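Local coordinates for protein leucyl-tRNA synthetase subunit alpha (Aquifex aeolicus, PDB 3O0A) that attaches leucine to its cognate tRNA and, through the CP1 domain described here, probably hydrolyses tRNA charged with the wrong amino acid, at residues T54-A59 with E120-W125; I38-F43 with T136-C141; E178-L183 with D193-K198; R46-F51 with V162-E167. One frame throughout, in Å; residues are numbered along the deposited sequence.

Contact 1. Residues T54-A59 with E120-W125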
# COMPACT_ATOMS: atom_id res chain seq x y z
N THR A 54 -6.19 3.08 -0.08
CA THR A 54 -6.37 3.92 1.12
C THR A 54 -5.32 3.65 2.19
O THR A 54 -5.30 4.31 3.24
CB THR A 54 -7.78 3.77 1.72
OG1 THR A 54 -7.99 2.41 2.12
CG2 THR A 54 -8.84 4.16 0.69
N PHE A 55 -4.48 2.63 1.94
CA PHE A 55 -3.30 2.36 2.76
C PHE A 55 -2.35 1.42 2.03
O PHE A 55 -2.71 0.85 0.99
CB PHE A 55 -3.67 1.84 4.18
CG PHE A 55 -4.48 0.56 4.20
CD1 PHE A 55 -5.85 0.57 3.92
CD2 PHE A 55 -3.88 -0.63 4.60
CE1 PHE A 55 -6.59 -0.61 3.99
CE2 PHE A 55 -4.62 -1.82 4.66
CZ PHE A 55 -5.98 -1.81 4.35
N VAL A 56 -1.12 1.34 2.54
CA VAL A 56 -0.08 0.47 2.01
C VAL A 56 0.32 -0.49 3.11
O VAL A 56 0.40 -0.09 4.28
CB VAL A 56 1.13 1.33 1.55
CG1 VAL A 56 2.35 0.47 1.19
CG2 VAL A 56 0.72 2.21 0.36
N VAL A 57 0.57 -1.75 2.76
CA VAL A 57 1.06 -2.73 3.74
C VAL A 57 2.36 -3.39 3.28
O VAL A 57 2.45 -3.88 2.15
CB VAL A 57 0.02 -3.84 4.06
CG1 VAL A 57 0.65 -4.90 4.96
CG2 VAL A 57 -1.22 -3.24 4.75
N LEU A 58 3.36 -3.40 4.15
CA LEU A 58 4.60 -4.12 3.92
C LEU A 58 4.53 -5.43 4.68
O LEU A 58 4.06 -5.47 5.82
CB LEU A 58 5.79 -3.33 4.48
CG LEU A 58 6.35 -2.16 3.64
CD1 LEU A 58 5.29 -1.26 3.05
CD2 LEU A 58 7.40 -1.37 4.45
N ALA A 59 5.00 -6.51 4.07
CA ALA A 59 5.24 -7.74 4.83
C ALA A 59 6.16 -7.44 6.04
O ALA A 59 7.02 -6.57 5.97
CB ALA A 59 5.84 -8.79 3.95
N GLU A 120 -2.78 11.60 -3.07
CA GLU A 120 -3.29 11.43 -1.71
C GLU A 120 -2.24 10.77 -0.85
O GLU A 120 -1.48 9.93 -1.33
CB GLU A 120 -4.59 10.63 -1.70
CG GLU A 120 -5.74 11.38 -2.33
CD GLU A 120 -7.02 10.59 -2.42
OE1 GLU A 120 -7.07 9.42 -1.96
OE2 GLU A 120 -7.99 11.16 -2.96
N LYS A 121 -2.19 11.19 0.41
CA LYS A 121 -1.28 10.60 1.38
C LYS A 121 -2.01 9.54 2.21
O LYS A 121 -3.04 9.82 2.85
CB LYS A 121 -0.66 11.70 2.26
CG LYS A 121 0.26 12.61 1.46
CD LYS A 121 0.73 13.80 2.28
CE LYS A 121 1.40 14.85 1.40
NZ LYS A 121 2.64 14.31 0.80
N ILE A 122 -1.49 8.32 2.16
CA ILE A 122 -2.15 7.16 2.75
C ILE A 122 -1.20 6.44 3.72
O ILE A 122 -0.00 6.35 3.44
CB ILE A 122 -2.74 6.21 1.66
CG1 ILE A 122 -1.65 5.69 0.72
CG2 ILE A 122 -3.85 6.91 0.85
CD1 ILE A 122 -2.15 4.58 -0.22
N PRO A 123 -1.72 5.96 4.87
CA PRO A 123 -0.84 5.41 5.91
C PRO A 123 -0.18 4.09 5.53
O PRO A 123 -0.79 3.25 4.85
CB PRO A 123 -1.79 5.22 7.10
CG PRO A 123 -3.12 5.02 6.48
CD PRO A 123 -3.14 5.90 5.27
N VAL A 124 1.07 3.92 5.96
CA VAL A 124 1.82 2.70 5.72
C VAL A 124 1.83 1.84 6.98
O VAL A 124 2.25 2.30 8.04
CB VAL A 124 3.25 2.98 5.26
CG1 VAL A 124 3.95 1.68 4.84
CG2 VAL A 124 3.25 3.97 4.10
N TRP A 125 1.37 0.60 6.82
CA TRP A 125 1.27 -0.41 7.86
C TRP A 125 2.14 -1.63 7.53
O TRP A 125 2.62 -1.78 6.40
CB TRP A 125 -0.19 -0.87 7.95
CG TRP A 125 -1.09 0.12 8.59
CD1 TRP A 125 -1.46 1.35 8.11
CD2 TRP A 125 -1.74 -0.04 9.85
NE1 TRP A 125 -2.31 1.97 9.01
CE2 TRP A 125 -2.49 1.14 10.08
CE3 TRP A 125 -1.75 -1.06 10.80
CZ2 TRP A 125 -3.25 1.31 11.24
CZ3 TRP A 125 -2.51 -0.88 11.96
CH2 TRP A 125 -3.24 0.30 12.17
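Val56 and Val124 lie side by side at the apolar centre, pointing the same way, with CG1 of Val56 4.2 Å from CG1 of Val124. Ile122 and Leu58 extend this row in opposite directions along the strands. At one end Ile122 CD1 reaches Val56 CG2 (3.8 Å) and Phe55 N (3.7 Å), because Ile122 CG1 sits in the crowded position between its backbone N and carbonyl carbon (chi1 59°). An alanine here would remove the branch that reaches Val56 and Phe55 and would probably loosen the packing at this end of the row. At the other end Leu58 CD1 crosses obliquely onto Val124 CG1 at 3.7 Å. Helix 64-74 covers this side through Leu68, which touches both Leu58 and Val124. The pairing is a parallel one in the mixed sheet of the editing domain, where strand 55-58 lies between 121-127 and 138-141. On the opposite face Val57 CG2 rests on Trp125 CB at 4.1 Å, and the indole goes on to meet the rings of Phe108 and Tyr156. Three backbone bonds tie the strands: Val56 N to Pro123 O (3.0 Å), Trp125 N to Val56 O (2.8 Å, 176° at the hydrogen, nearly along the C=O axis) and Leu58 N to Trp125 O (2.9 Å). Farther out lies Thr54, whose carbonyl O meets Pro123 CD and whose OG1 bonds to Pro159 O.

Contact 2. Residues I38-F43 with T136-C141; sequences IYIDVF and TGAIMC
Direct hydrogen bonding between 38-43 and 136-141 rests on one hydroxyl. Thr136 OG1, set between its own backbone N and carbonyl carbon (chi1 60°), donates to Asp41 O at 2.7 Å, arriving from above the carbonyl plane. Thr136 OG1 also accepts a weak bond from Ala138 N, joining the Thr136-Gly137 turn to the strand. Two waters form the second link. Water 1 accepts from Met140 N and donates to Phe43 O, both at 2.9 Å; water 2 accepts from the N-H groups of Phe43 and Thr136 and donates to Ala138 O (2.8 Å). Apolar packing is the third: Ile40 CG2 meets Ala138 CB at 3.9 Å, Val42 CG1 lies 4.2 Å from Ala138 CB, and the Val42 and Met140 side chains cross at about a right angle, CG2 of Val42 touching CB of Met140 (4.2 Å). Val42 CB also makes a van der Waals contact with Ala138 O (3.4 Å). The strand axes cross at 76°, and each strand is outermost in its own sheet, antiparallel for 37-44 and mixed for 138-141. The chemistry thus implies an interface between two sheets in which a threonine hydroxyl and two waters serve backbone groups that regular strand pairing does not.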
# COMPACT_ATOMS: atom_id res chain seq x y z
N ILE A 38 11.34 8.29 -0.32
CA ILE A 38 11.69 6.88 -0.11
C ILE A 38 10.65 6.07 -0.86
O ILE A 38 9.47 6.15 -0.54
CB ILE A 38 11.71 6.48 1.39
CG1 ILE A 38 12.75 7.31 2.16
CG2 ILE A 38 11.95 4.95 1.54
CD1 ILE A 38 14.21 7.02 1.85
N TYR A 39 11.07 5.34 -1.88
CA TYR A 39 10.10 4.63 -2.72
C TYR A 39 9.63 3.34 -2.08
O TYR A 39 10.43 2.59 -1.53
CB TYR A 39 10.69 4.35 -4.09
CG TYR A 39 10.70 5.57 -4.98
CD1 TYR A 39 9.53 6.00 -5.61
CD2 TYR A 39 11.87 6.29 -5.21
CE1 TYR A 39 9.52 7.12 -6.44
CE2 TYR A 39 11.87 7.41 -6.05
CZ TYR A 39 10.68 7.82 -6.65
OH TYR A 39 10.65 8.92 -7.47
N ILE A 40 8.33 3.07 -2.23
CA ILE A 40 7.75 1.77 -1.88
C ILE A 40 7.13 1.21 -3.14
O ILE A 40 6.01 1.57 -3.51
CB ILE A 40 6.68 1.92 -0.77
CG1 ILE A 40 7.28 2.63 0.45
CG2 ILE A 40 6.10 0.56 -0.36
CD1 ILE A 40 7.18 4.13 0.41
N ASP A 41 7.85 0.32 -3.79
CA ASP A 41 7.34 -0.29 -5.01
C ASP A 41 6.37 -1.40 -4.64
O ASP A 41 6.67 -2.25 -3.79
CB ASP A 41 8.46 -0.88 -5.85
CG ASP A 41 9.41 0.17 -6.42
OD1 ASP A 41 9.05 1.36 -6.50
OD2 ASP A 41 10.54 -0.24 -6.80
N VAL A 42 5.20 -1.39 -5.27
CA VAL A 42 4.21 -2.44 -5.02
C VAL A 42 3.93 -3.17 -6.33
O VAL A 42 3.91 -2.56 -7.38
CB VAL A 42 2.89 -1.90 -4.35
CG1 VAL A 42 3.18 -1.07 -3.10
CG2 VAL A 42 2.02 -1.10 -5.31
N PHE A 43 3.73 -4.47 -6.25
CA PHE A 43 3.17 -5.18 -7.39
C PHE A 43 1.66 -5.38 -7.21
O PHE A 43 1.20 -5.75 -6.15
CB PHE A 43 3.85 -6.52 -7.63
CG PHE A 43 3.19 -7.34 -8.70
CD1 PHE A 43 3.39 -7.03 -10.05
CD2 PHE A 43 2.32 -8.37 -8.37
CE1 PHE A 43 2.75 -7.77 -11.05
CE2 PHE A 43 1.68 -9.11 -9.36
CZ PHE A 43 1.89 -8.80 -10.69
N THR A 136 6.61 -7.63 -4.61
CA THR A 136 7.72 -6.91 -4.01
C THR A 136 7.72 -7.02 -2.49
O THR A 136 8.58 -6.44 -1.81
CB THR A 136 7.64 -5.41 -4.30
OG1 THR A 136 6.41 -4.90 -3.76
CG2 THR A 136 7.70 -5.12 -5.81
N GLY A 137 6.72 -7.71 -1.94
CA GLY A 137 6.57 -7.80 -0.49
C GLY A 137 5.88 -6.60 0.14
O GLY A 137 5.78 -6.50 1.37
N ALA A 138 5.41 -5.68 -0.71
CA ALA A 138 4.59 -4.55 -0.28
C ALA A 138 3.41 -4.45 -1.23
O ALA A 138 3.55 -4.65 -2.45
CB ALA A 138 5.37 -3.27 -0.30
N ILE A 139 2.24 -4.15 -0.68
CA ILE A 139 1.04 -4.06 -1.51
C ILE A 139 0.33 -2.73 -1.29
O ILE A 139 0.43 -2.12 -0.22
CB ILE A 139 0.07 -5.26 -1.26
CG1 ILE A 139 -0.44 -5.28 0.19
CG2 ILE A 139 0.75 -6.60 -1.62
CD1 ILE A 139 -1.72 -6.11 0.39
N MET A 140 -0.39 -2.29 -2.32
CA MET A 140 -1.39 -1.25 -2.12
C MET A 140 -2.68 -1.91 -1.67
O MET A 140 -3.06 -3.00 -2.16
CB MET A 140 -1.60 -0.41 -3.37
CG MET A 140 -2.30 -1.14 -4.50
SD MET A 140 -2.35 -0.07 -5.94
CE MET A 140 -3.62 -0.93 -6.87
N CYS A 141 -3.35 -1.28 -0.72
CA CYS A 141 -4.55 -1.87 -0.17
C CYS A 141 -5.80 -1.09 -0.55
O CYS A 141 -5.89 0.12 -0.32
CB CYS A 141 -4.41 -2.02 1.35
SG CYS A 141 -2.98 -3.04 1.80
O HOH W 1 -0.61 -4.24 -4.47
O HOH W 2 3.86 -6.72 -4.27

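Contact 3. Residues E178-L183 with D193-K198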
# COMPACT_ATOMS: atom_id res chain seq x y z
N GLU A 178 -15.04 -7.58 -5.83
CA GLU A 178 -13.80 -7.94 -6.52
C GLU A 178 -13.91 -8.07 -8.05
O GLU A 178 -12.91 -8.35 -8.71
CB GLU A 178 -13.21 -9.21 -5.90
CG GLU A 178 -13.00 -9.09 -4.39
CD GLU A 178 -12.23 -10.26 -3.80
OE1 GLU A 178 -12.51 -11.42 -4.18
OE2 GLU A 178 -11.33 -10.01 -2.96
N GLY A 179 -15.11 -7.85 -8.59
CA GLY A 179 -15.36 -8.04 -10.03
C GLY A 179 -15.10 -6.83 -10.91
O GLY A 179 -14.43 -5.87 -10.50
N LYS A 180 -15.64 -6.87 -12.12
CA LYS A 180 -15.45 -5.80 -13.10
C LYS A 180 -16.48 -4.68 -12.94
O LYS A 180 -17.56 -4.89 -12.38
CB LYS A 180 -15.49 -6.38 -14.53
CG LYS A 180 -14.42 -7.44 -14.79
CD LYS A 180 -14.51 -8.06 -16.18
CE LYS A 180 -13.65 -9.33 -16.26
NZ LYS A 180 -13.79 -10.02 -17.57
N GLY A 181 -16.16 -3.49 -13.44
CA GLY A 181 -17.08 -2.37 -13.40
C GLY A 181 -16.60 -1.18 -14.21
O GLY A 181 -15.80 -1.34 -15.13
N THR A 182 -17.12 0.00 -13.90
CA THR A 182 -16.62 1.23 -14.51
C THR A 182 -16.01 2.08 -13.42
O THR A 182 -16.47 2.09 -12.28
CB THR A 182 -17.70 2.03 -15.29
OG1 THR A 182 -18.72 2.45 -14.39
CG2 THR A 182 -18.32 1.18 -16.39
N LEU A 183 -14.95 2.80 -13.78
CA LEU A 183 -14.22 3.55 -12.77
C LEU A 183 -14.97 4.78 -12.29
O LEU A 183 -15.66 5.46 -13.06
CB LEU A 183 -12.83 3.96 -13.26
CG LEU A 183 -11.78 2.87 -13.51
CD1 LEU A 183 -10.40 3.50 -13.47
CD2 LEU A 183 -11.85 1.69 -12.57
N ASP A 193 -14.22 1.21 -18.49
CA ASP A 193 -14.36 -0.17 -18.06
C ASP A 193 -13.07 -0.58 -17.39
O ASP A 193 -11.98 -0.21 -17.84
CB ASP A 193 -14.66 -1.10 -19.25
CG ASP A 193 -15.91 -0.69 -20.02
OD1 ASP A 193 -16.88 -0.20 -19.40
OD2 ASP A 193 -15.92 -0.88 -21.25
N SER A 194 -13.19 -1.33 -16.31
CA SER A 194 -12.05 -1.58 -15.44
C SER A 194 -10.93 -2.36 -16.13
O SER A 194 -9.75 -2.10 -15.87
CB SER A 194 -12.48 -2.22 -14.12
OG SER A 194 -13.31 -3.36 -14.31
N GLU A 195 -11.27 -3.28 -17.03
CA GLU A 195 -10.23 -4.01 -17.77
C GLU A 195 -9.40 -3.08 -18.66
O GLU A 195 -8.16 -3.15 -18.65
CB GLU A 195 -10.80 -5.20 -18.57
CG GLU A 195 -11.39 -6.32 -17.71
CD GLU A 195 -10.42 -6.85 -16.65
OE1 GLU A 195 -9.30 -7.28 -17.01
OE2 GLU A 195 -10.78 -6.83 -15.45
N THR A 196 -10.07 -2.20 -19.39
CA THR A 196 -9.39 -1.17 -20.19
C THR A 196 -8.53 -0.26 -19.32
O THR A 196 -7.40 0.11 -19.69
CB THR A 196 -10.41 -0.33 -20.99
OG1 THR A 196 -11.18 -1.19 -21.84
CG2 THR A 196 -9.69 0.73 -21.84
N ALA A 197 -9.07 0.10 -18.15
CA ALA A 197 -8.37 0.97 -17.20
C ALA A 197 -7.07 0.37 -16.69
O ALA A 197 -6.13 1.10 -16.39
CB ALA A 197 -9.28 1.31 -16.03
N LYS A 198 -7.00 -0.96 -16.59
CA LYS A 198 -5.74 -1.60 -16.19
C LYS A 198 -4.60 -1.15 -17.11
O LYS A 198 -3.56 -0.70 -16.64
CB LYS A 198 -5.85 -3.13 -16.20
CG LYS A 198 -6.63 -3.69 -15.04
CD LYS A 198 -6.77 -5.21 -15.17
CE LYS A 198 -7.72 -5.76 -14.11
NZ LYS A 198 -8.00 -7.20 -14.39
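The carboxylate of Glu195 is gripped at its oxygens by Lys198 of the same helix: NZ of Lys198 sits 2.9 Å from OE1 of Glu195, on the syn lone pair, as a salt bridge, and makes a weak bond to OE2 at 3.0 Å. Bending at chi2 (-54°) folds the Glu195 chain so that OE2 also faces the methylenes of Lys180, whose CG lies 3.7 Å from it. The extended Lys180 chain crosses Glu195 at about a right angle, yet its NZ remains 4.9 Å from Glu195 OE2, beyond direct pairing. Replacing Glu195 by alanine would remove the carboxylate that Lys198 bridges to and the surface under the Lys180 chain, and would probably leave the two lysines less well fixed. The second carboxylate, that of Asp193, comes alongside Thr182, OD1 lying 3.6 Å from the methyl CG2.

Asp193 occupies the N-cap position of helix 194-207 without a side-chain capping bond, and the helix start is held instead by the strand-side loop. Gly181 N donates to Ser194 OG at 3.0 Å in a fairly straight bond (166°), and Ser194 N returns one to Gly181 O at 2.9 Å, meeting it 25° above the carbonyl plane. Thr182 opens the short strand 182-183, which pairs antiparallel with 164-165. One turn into the helix, Ala197 CB packs on Leu183 CD1 at 3.6 Å, on a side where Leu183 also touches Phe189 and Val164.

Contact 4. Residues R46-F51 with V162-E167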
# COMPACT_ATOMS: atom_id res chain seq x y z
N ARG A 46 -4.16 -5.52 -10.01
CA ARG A 46 -5.33 -4.63 -10.08
C ARG A 46 -4.96 -3.14 -10.19
O ARG A 46 -5.40 -2.32 -9.38
CB ARG A 46 -6.25 -4.88 -8.87
CG ARG A 46 -6.96 -6.25 -8.86
CD ARG A 46 -7.82 -6.51 -10.10
NE ARG A 46 -8.85 -5.50 -10.33
CZ ARG A 46 -10.04 -5.47 -9.73
NH1 ARG A 46 -10.39 -6.39 -8.84
NH2 ARG A 46 -10.90 -4.50 -10.04
N PRO A 47 -4.18 -2.78 -11.23
CA PRO A 47 -3.81 -1.37 -11.34
C PRO A 47 -5.02 -0.47 -11.64
O PRO A 47 -4.96 0.74 -11.40
CB PRO A 47 -2.81 -1.38 -12.50
CG PRO A 47 -3.23 -2.54 -13.35
CD PRO A 47 -3.64 -3.58 -12.34
N ASP A 48 -6.12 -1.07 -12.13
CA ASP A 48 -7.38 -0.36 -12.34
C ASP A 48 -7.97 0.21 -11.04
O ASP A 48 -8.82 1.10 -11.09
CB ASP A 48 -8.42 -1.25 -13.05
CG ASP A 48 -8.68 -2.58 -12.33
OD1 ASP A 48 -7.75 -3.17 -11.72
OD2 ASP A 48 -9.82 -3.07 -12.40
N THR A 49 -7.50 -0.28 -9.89
CA THR A 49 -8.00 0.12 -8.58
C THR A 49 -7.07 1.09 -7.82
O THR A 49 -7.32 1.41 -6.65
CB THR A 49 -8.29 -1.10 -7.67
OG1 THR A 49 -7.06 -1.76 -7.30
CG2 THR A 49 -9.22 -2.10 -8.38
N VAL A 50 -6.02 1.57 -8.50
CA VAL A 50 -4.98 2.35 -7.81
C VAL A 50 -5.53 3.61 -7.12
O VAL A 50 -5.05 4.02 -6.06
CB VAL A 50 -3.79 2.68 -8.76
CG1 VAL A 50 -4.22 3.65 -9.85
CG2 VAL A 50 -2.56 3.24 -7.94
N PHE A 51 -6.56 4.23 -7.72
CA PHE A 51 -7.13 5.43 -7.10
C PHE A 51 -7.85 5.10 -5.80
O PHE A 51 -8.14 5.99 -5.00
CB PHE A 51 -8.07 6.16 -8.07
CG PHE A 51 -7.35 6.87 -9.19
CD1 PHE A 51 -6.94 6.18 -10.33
CD2 PHE A 51 -7.10 8.25 -9.11
CE1 PHE A 51 -6.27 6.84 -11.38
CE2 PHE A 51 -6.45 8.93 -10.16
CZ PHE A 51 -6.02 8.22 -11.30
N VAL A 162 -14.50 3.55 -2.94
CA VAL A 162 -14.96 2.84 -4.13
C VAL A 162 -14.38 3.46 -5.40
O VAL A 162 -14.49 4.67 -5.60
CB VAL A 162 -16.51 2.79 -4.23
CG1 VAL A 162 -16.94 2.01 -5.46
CG2 VAL A 162 -17.09 2.17 -2.96
N VAL A 163 -13.76 2.63 -6.24
CA VAL A 163 -13.24 3.08 -7.54
C VAL A 163 -13.70 2.25 -8.74
O VAL A 163 -13.55 2.68 -9.88
CB VAL A 163 -11.69 3.22 -7.57
CG1 VAL A 163 -11.26 4.40 -6.72
CG2 VAL A 163 -11.01 1.92 -7.13
N VAL A 164 -14.24 1.06 -8.49
CA VAL A 164 -14.81 0.21 -9.53
C VAL A 164 -16.27 -0.01 -9.19
O VAL A 164 -16.60 -0.72 -8.24
CB VAL A 164 -14.06 -1.14 -9.67
CG1 VAL A 164 -14.74 -2.03 -10.72
CG2 VAL A 164 -12.59 -0.93 -10.03
N LYS A 165 -17.15 0.62 -9.96
CA LYS A 165 -18.57 0.53 -9.68
C LYS A 165 -19.23 -0.63 -10.42
O LYS A 165 -19.18 -0.67 -11.65
CB LYS A 165 -19.27 1.85 -10.01
CG LYS A 165 -19.35 2.81 -8.83
CD LYS A 165 -20.51 3.78 -9.01
CE LYS A 165 -20.50 4.85 -7.93
NZ LYS A 165 -21.47 5.95 -8.26
N PRO A 166 -19.82 -1.58 -9.68
CA PRO A 166 -20.62 -2.63 -10.30
C PRO A 166 -21.92 -2.07 -10.85
O PRO A 166 -22.39 -1.02 -10.40
CB PRO A 166 -20.89 -3.61 -9.15
CG PRO A 166 -20.80 -2.78 -7.93
CD PRO A 166 -19.78 -1.72 -8.21
N GLU A 167 -22.50 -2.75 -11.84
CA GLU A 167 -23.77 -2.33 -12.43
C GLU A 167 -24.94 -2.54 -11.49
O GLU A 167 -25.89 -1.75 -11.48
CB GLU A 167 -24.02 -3.07 -13.74
CG GLU A 167 -23.10 -2.66 -14.87
CD GLU A 167 -23.33 -3.46 -16.14
OE1 GLU A 167 -24.43 -4.03 -16.30
OE2 GLU A 167 -22.40 -3.52 -16.97
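This is a buried, essentially apolar contact in which two consecutive valines, one just before and one within the short strand 164-165, pack on the 3-10 turn that follows strand 37-44. Val163 supplies both branches: CG1, anti to its carbonyl carbon, lies 3.9 Å from Phe51 CB, while CG2 sits over the backbone of Thr49, 3.8 Å from its carbonyl O. Val164 uses CG2 alone. That methyl touches Thr49 CG2 obliquely at 3.9 Å and approaches NH2 of Arg46 at 3.9 Å, at the edge of the guanidinium and near its plane. The turn overlaps what is probably the threonine-rich motif of leucyl-tRNA synthetases, which in relatives borders the editing pocket. Two of its polar side chains, Arg46 and Asp48, pair within the turn in a side-on salt bridge, NE to OD1 at 2.9 Å along the syn lone pair and NH2 to OD2 at 3.0 Å from above the carboxylate plane, so the guanidinium is held flat beside the valine methyl. Arg46 O accepts twice, from Thr49 N and from Thr49 OG1 (2.7 Å), which fixes the threonine rotation and presents its methyl to Val164. Asp48 also touches Ser194 and Lys198 of helix 194-207, and Val163 N bonds to His145.

Overall arrangement
Contacts 1 and 2, with centres about 9 Å apart, meet in the mixed sheet, where Phe55 O probably accepts from Cys141 N at 2.8 Å. Contacts 3 and 4 form a second pair, centres about 6 Å apart, joined by a probable bond from Lys165 N to Thr182 O at 2.8 Å. Met140 connects the pairs: its CE packs 3.4 Å from Arg46 O, although the centres of contacts 2 and 4 are about 18 Å apart. Contact 3 is more remote, its centre about 22 Å from that of contact 1. No ligand marks the hydrolytic site, but the 46-51 turn, which probably forms part of the family's threonine-rich motif, probably lies beside it, as in related synthetases.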